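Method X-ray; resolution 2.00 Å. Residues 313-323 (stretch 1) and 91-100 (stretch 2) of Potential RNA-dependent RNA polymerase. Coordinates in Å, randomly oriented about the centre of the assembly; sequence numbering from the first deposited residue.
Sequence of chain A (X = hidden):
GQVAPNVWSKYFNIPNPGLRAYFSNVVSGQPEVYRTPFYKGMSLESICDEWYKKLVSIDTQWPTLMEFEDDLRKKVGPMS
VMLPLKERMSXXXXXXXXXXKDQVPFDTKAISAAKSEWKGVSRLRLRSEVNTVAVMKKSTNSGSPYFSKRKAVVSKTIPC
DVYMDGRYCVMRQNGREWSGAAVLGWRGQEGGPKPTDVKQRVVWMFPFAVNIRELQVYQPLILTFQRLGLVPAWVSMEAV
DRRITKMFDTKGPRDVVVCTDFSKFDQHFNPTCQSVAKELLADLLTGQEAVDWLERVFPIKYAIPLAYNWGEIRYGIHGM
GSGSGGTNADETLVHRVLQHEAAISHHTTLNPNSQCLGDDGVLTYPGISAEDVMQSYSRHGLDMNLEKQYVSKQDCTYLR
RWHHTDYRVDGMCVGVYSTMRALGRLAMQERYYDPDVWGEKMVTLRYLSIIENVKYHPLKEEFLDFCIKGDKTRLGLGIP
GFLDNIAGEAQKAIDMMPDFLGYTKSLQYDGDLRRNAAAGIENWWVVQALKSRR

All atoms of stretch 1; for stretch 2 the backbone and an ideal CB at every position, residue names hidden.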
# COMPACT_ATOMS: atom_id res chain seq x y z
N ILE A 313 -0.50 -23.85 -10.98
CA ILE A 313 -0.69 -22.56 -11.61
C ILE A 313 -2.18 -22.38 -11.89
O ILE A 313 -2.85 -23.30 -12.37
CB ILE A 313 0.14 -22.43 -12.90
CG1 ILE A 313 1.63 -22.70 -12.64
CG2 ILE A 313 -0.05 -21.03 -13.52
CD1 ILE A 313 2.46 -22.78 -13.93
N ARG A 314 -2.69 -21.21 -11.60
CA ARG A 314 -4.07 -20.88 -11.89
C ARG A 314 -4.11 -19.84 -13.00
O ARG A 314 -3.25 -18.96 -13.04
CB ARG A 314 -4.75 -20.37 -10.62
CG ARG A 314 -6.21 -20.06 -10.78
CD ARG A 314 -6.83 -19.86 -9.43
NE ARG A 314 -8.26 -19.60 -9.58
CZ ARG A 314 -9.10 -19.55 -8.56
NH1 ARG A 314 -8.66 -19.75 -7.33
NH2 ARG A 314 -10.38 -19.29 -8.79
N TYR A 315 -5.10 -19.94 -13.90
CA TYR A 315 -5.24 -19.07 -15.07
C TYR A 315 -6.58 -18.34 -15.05
O TYR A 315 -7.47 -18.67 -14.27
CB TYR A 315 -5.10 -19.87 -16.37
CG TYR A 315 -3.81 -20.65 -16.48
CD1 TYR A 315 -3.67 -21.90 -15.87
CD2 TYR A 315 -2.72 -20.13 -17.17
CE1 TYR A 315 -2.46 -22.62 -15.97
CE2 TYR A 315 -1.51 -20.83 -17.26
CZ TYR A 315 -1.39 -22.07 -16.67
OH TYR A 315 -0.19 -22.75 -16.76
N GLY A 316 -6.71 -17.34 -15.91
CA GLY A 316 -7.95 -16.60 -16.08
C GLY A 316 -7.83 -15.15 -15.63
O GLY A 316 -6.90 -14.76 -14.92
N ILE A 317 -8.81 -14.33 -16.04
CA ILE A 317 -8.77 -12.93 -15.64
C ILE A 317 -9.13 -12.80 -14.16
O ILE A 317 -9.78 -13.67 -13.57
CB ILE A 317 -9.69 -12.05 -16.51
CG1 ILE A 317 -11.16 -12.47 -16.37
CG2 ILE A 317 -9.23 -12.07 -17.97
CD1 ILE A 317 -12.14 -11.44 -16.97
N HIS A 318 -8.67 -11.72 -13.54
CA HIS A 318 -8.86 -11.53 -12.11
C HIS A 318 -8.78 -10.04 -11.81
O HIS A 318 -8.61 -9.21 -12.71
CB HIS A 318 -7.82 -12.35 -11.32
CG HIS A 318 -6.40 -12.14 -11.80
ND1 HIS A 318 -5.70 -10.98 -11.58
CD2 HIS A 318 -5.57 -12.95 -12.48
CE1 HIS A 318 -4.49 -11.08 -12.10
NE2 HIS A 318 -4.38 -12.27 -12.66
N GLY A 319 -8.93 -9.70 -10.53
CA GLY A 319 -8.81 -8.32 -10.11
C GLY A 319 -7.36 -7.86 -10.17
O GLY A 319 -6.47 -8.53 -10.69
N MET A 320 -7.13 -6.68 -9.59
CA MET A 320 -5.78 -6.12 -9.57
C MET A 320 -4.81 -7.08 -8.91
O MET A 320 -4.97 -7.43 -7.73
CB MET A 320 -5.77 -4.79 -8.84
CG MET A 320 -4.37 -4.28 -8.58
SD MET A 320 -3.54 -3.86 -10.13
CE MET A 320 -4.36 -2.28 -10.48
N GLY A 321 -3.79 -7.50 -9.65
CA GLY A 321 -2.74 -8.30 -9.05
C GLY A 321 -1.94 -7.44 -8.10
O GLY A 321 -1.06 -6.70 -8.52
N SER A 322 -2.28 -7.51 -6.81
CA SER A 322 -1.67 -6.67 -5.78
C SER A 322 -0.16 -6.87 -5.74
O SER A 322 0.31 -7.84 -5.15
CB SER A 322 -2.27 -7.00 -4.40
OG SER A 322 -3.66 -7.31 -4.50
N GLY A 323 0.60 -5.96 -6.38
CA GLY A 323 2.02 -6.20 -6.64
C GLY A 323 2.48 -5.76 -8.02
O GLY A 323 3.69 -5.68 -8.29
N UNK A 91 -8.86 -16.69 -0.11
CA UNK A 91 -8.22 -15.41 -0.38
C UNK A 91 -7.80 -15.31 -1.83
O UNK A 91 -7.87 -14.23 -2.43
CB UNK A 91 -7.01 -15.21 0.53
N UNK A 92 -7.36 -16.42 -2.42
CA UNK A 92 -7.01 -16.45 -3.84
C UNK A 92 -8.26 -16.39 -4.71
O UNK A 92 -8.32 -15.60 -5.66
CB UNK A 92 -6.20 -17.71 -4.17
N UNK A 93 -9.24 -17.26 -4.41
CA UNK A 93 -10.52 -17.28 -5.11
C UNK A 93 -11.08 -15.87 -5.27
O UNK A 93 -11.62 -15.52 -6.32
CB UNK A 93 -11.52 -18.16 -4.36
N UNK A 94 -10.97 -15.06 -4.21
CA UNK A 94 -11.55 -13.72 -4.20
C UNK A 94 -11.10 -12.89 -5.39
O UNK A 94 -11.89 -12.15 -5.99
CB UNK A 94 -11.18 -13.00 -2.90
N UNK A 95 -9.82 -13.01 -5.78
CA UNK A 95 -9.33 -12.23 -6.91
C UNK A 95 -10.01 -12.63 -8.22
O UNK A 95 -10.13 -11.81 -9.13
CB UNK A 95 -7.81 -12.39 -7.04
N UNK A 96 -10.39 -13.90 -8.35
CA UNK A 96 -11.00 -14.40 -9.57
C UNK A 96 -12.51 -14.23 -9.56
O UNK A 96 -13.11 -13.98 -10.60
CB UNK A 96 -10.64 -15.87 -9.77
N UNK A 97 -13.12 -14.38 -8.40
CA UNK A 97 -14.57 -14.39 -8.30
C UNK A 97 -15.17 -13.00 -8.07
O UNK A 97 -16.32 -12.77 -8.43
CB UNK A 97 -15.00 -15.33 -7.17
N UNK A 98 -14.41 -12.07 -7.50
CA UNK A 98 -14.99 -10.78 -7.14
C UNK A 98 -15.16 -9.83 -8.32
O UNK A 98 -15.77 -8.78 -8.15
CB UNK A 98 -14.12 -10.11 -6.08
N UNK A 99 -14.61 -10.14 -9.50
CA UNK A 99 -14.71 -9.21 -10.62
C UNK A 99 -15.95 -9.42 -11.46
O UNK A 99 -16.13 -8.73 -12.47
CB UNK A 99 -13.47 -9.33 -11.51
N UNK A 100 -16.82 -10.36 -11.09
CA UNK A 100 -18.00 -10.64 -11.89
C UNK A 100 -19.30 -10.20 -11.19
O UNK A 100 -20.38 -10.61 -11.60
CB UNK A 100 -18.06 -12.13 -12.21

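Position 91 lies in a helix, with its ideal CB out of reach of stretch 1. Stretch 1 does not restrict the choice. The deposited residue is Asp91.

At position 92 the CA-to-CB bond points sideways, and the CB lies 4.5 Å from Arg314 NH1. An aliphatic or a polar side chain could suit. It is Ile92, whose CG2 comes 3.9 Å from Arg314 NH1.

Position 93 points away, but its CB is 4.4 Å from Arg314 NH1. A guanidinium so close favours an acid, or a neutral acceptor, able to turn back. It is Asp93. Its OD1 takes a hydrogen bond from Arg314 NH1 at 2.7 Å, forming a salt bridge at the edge of the guanidinium.

Position 94 points away and is unconstrained by stretch 1. It is Ser94.

Position 95 points sideways, with its CB 4.3 Å from His318 CB. Its carbonyl is committed whatever the side chain: Gly319 N donates to O of position 95 at 2.8 Å. A long side chain could run beside the loop toward the hydroxyl of Ser322, so an aromatic or a long polar residue would fit. It is Tyr95. The ring edge meets Met320 O, 3.2 Å from Tyr95 CE2, and Tyr95 OH reaches Ser322 OG at 2.7 Å.

Position 96 also points sideways. Its CB is 3.6 Å from Arg314 NH2 and 4.8 Å from His318 CB. The gap between these two side chains suits a flat group, and an aromatic ring would also attract the cation. It is Tyr96. The Arg314 guanidinium lies flat on one face, centres 4.0 Å apart and planes at 6°. His318 CB covers the opposite face, 4.0 Å from the ring centroid of Tyr96. Water 1 links the hydroxyl to the loop, 2.7 Å from Tyr96 OH and 2.8 Å from Gly316 O.

Position 97 points away, and stretch 1 leaves the choice open. A polar side chain is one option, since a water could link it to Arg314 NH2. It is Asp97. Water 3 donates to Asp97 OD2 at 2.6 Å and accepts from Arg314 NH2 at 2.9 Å.

Position 98 points sideways with no partner in stretch 1. Small polar or apolar residues would do. It is Ser98, whose OG donates to Ser94 O at 2.7 Å.

Position 99 points toward stretch 1, its CB 4.7 Å from Gly319 N. The bare glycine and the aliphatic Ile317 invite a branched or medium apolar side chain. It is Ile99. Its CG2 lies 3.4 Å from Gly319 N, and its CD1 meets Ile317 CG1 at 3.8 Å.

Position 100 is out of reach of stretch 1, which sets no preference. It is Ser100.

Stretch 2 (91-100) DIDSYYDSIS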
# COMPACT_ATOMS: atom_id res chain seq x y z
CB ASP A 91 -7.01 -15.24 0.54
CG ASP A 91 -7.38 -15.24 2.01
OD1 ASP A 91 -8.55 -14.90 2.31
OD2 ASP A 91 -6.52 -15.59 2.85
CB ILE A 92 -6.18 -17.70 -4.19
CG1 ILE A 92 -4.94 -17.80 -3.31
CG2 ILE A 92 -5.83 -17.70 -5.69
CD1 ILE A 92 -4.14 -19.04 -3.62
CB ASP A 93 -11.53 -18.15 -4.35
CG ASP A 93 -11.20 -19.64 -4.38
OD1 ASP A 93 -10.37 -20.07 -5.22
OD2 ASP A 93 -11.79 -20.38 -3.56
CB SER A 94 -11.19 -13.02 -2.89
OG SER A 94 -11.87 -11.77 -2.77
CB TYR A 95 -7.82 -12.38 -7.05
CG TYR A 95 -7.07 -11.55 -6.04
CD1 TYR A 95 -6.88 -12.01 -4.75
CD2 TYR A 95 -6.63 -10.28 -6.37
CE1 TYR A 95 -6.22 -11.24 -3.81
CE2 TYR A 95 -5.97 -9.50 -5.44
CZ TYR A 95 -5.77 -9.98 -4.17
OH TYR A 95 -5.12 -9.19 -3.26
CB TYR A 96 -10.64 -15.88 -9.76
CG TYR A 96 -9.19 -16.09 -10.11
CD1 TYR A 96 -8.23 -16.21 -9.11
CD2 TYR A 96 -8.77 -16.14 -11.43
CE1 TYR A 96 -6.88 -16.38 -9.42
CE2 TYR A 96 -7.43 -16.31 -11.76
CZ TYR A 96 -6.49 -16.43 -10.76
OH TYR A 96 -5.16 -16.59 -11.08
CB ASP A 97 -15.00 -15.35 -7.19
CG ASP A 97 -14.62 -16.80 -7.51
OD1 ASP A 97 -14.48 -17.14 -8.71
OD2 ASP A 97 -14.42 -17.59 -6.56
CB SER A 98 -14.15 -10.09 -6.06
OG SER A 98 -14.04 -10.89 -4.89
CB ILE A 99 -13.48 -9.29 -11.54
CG1 ILE A 99 -13.34 -10.71 -12.09
CG2 ILE A 99 -12.24 -8.81 -10.77
CD1 ILE A 99 -12.31 -10.85 -13.15
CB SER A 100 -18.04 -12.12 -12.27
OG SER A 100 -18.19 -12.93 -11.14
O HOH W 1 -4.65 -15.98 -13.67
O HOH W 2 -12.03 -15.07 -13.46
O HOH W 3 -12.86 -19.48 -7.39
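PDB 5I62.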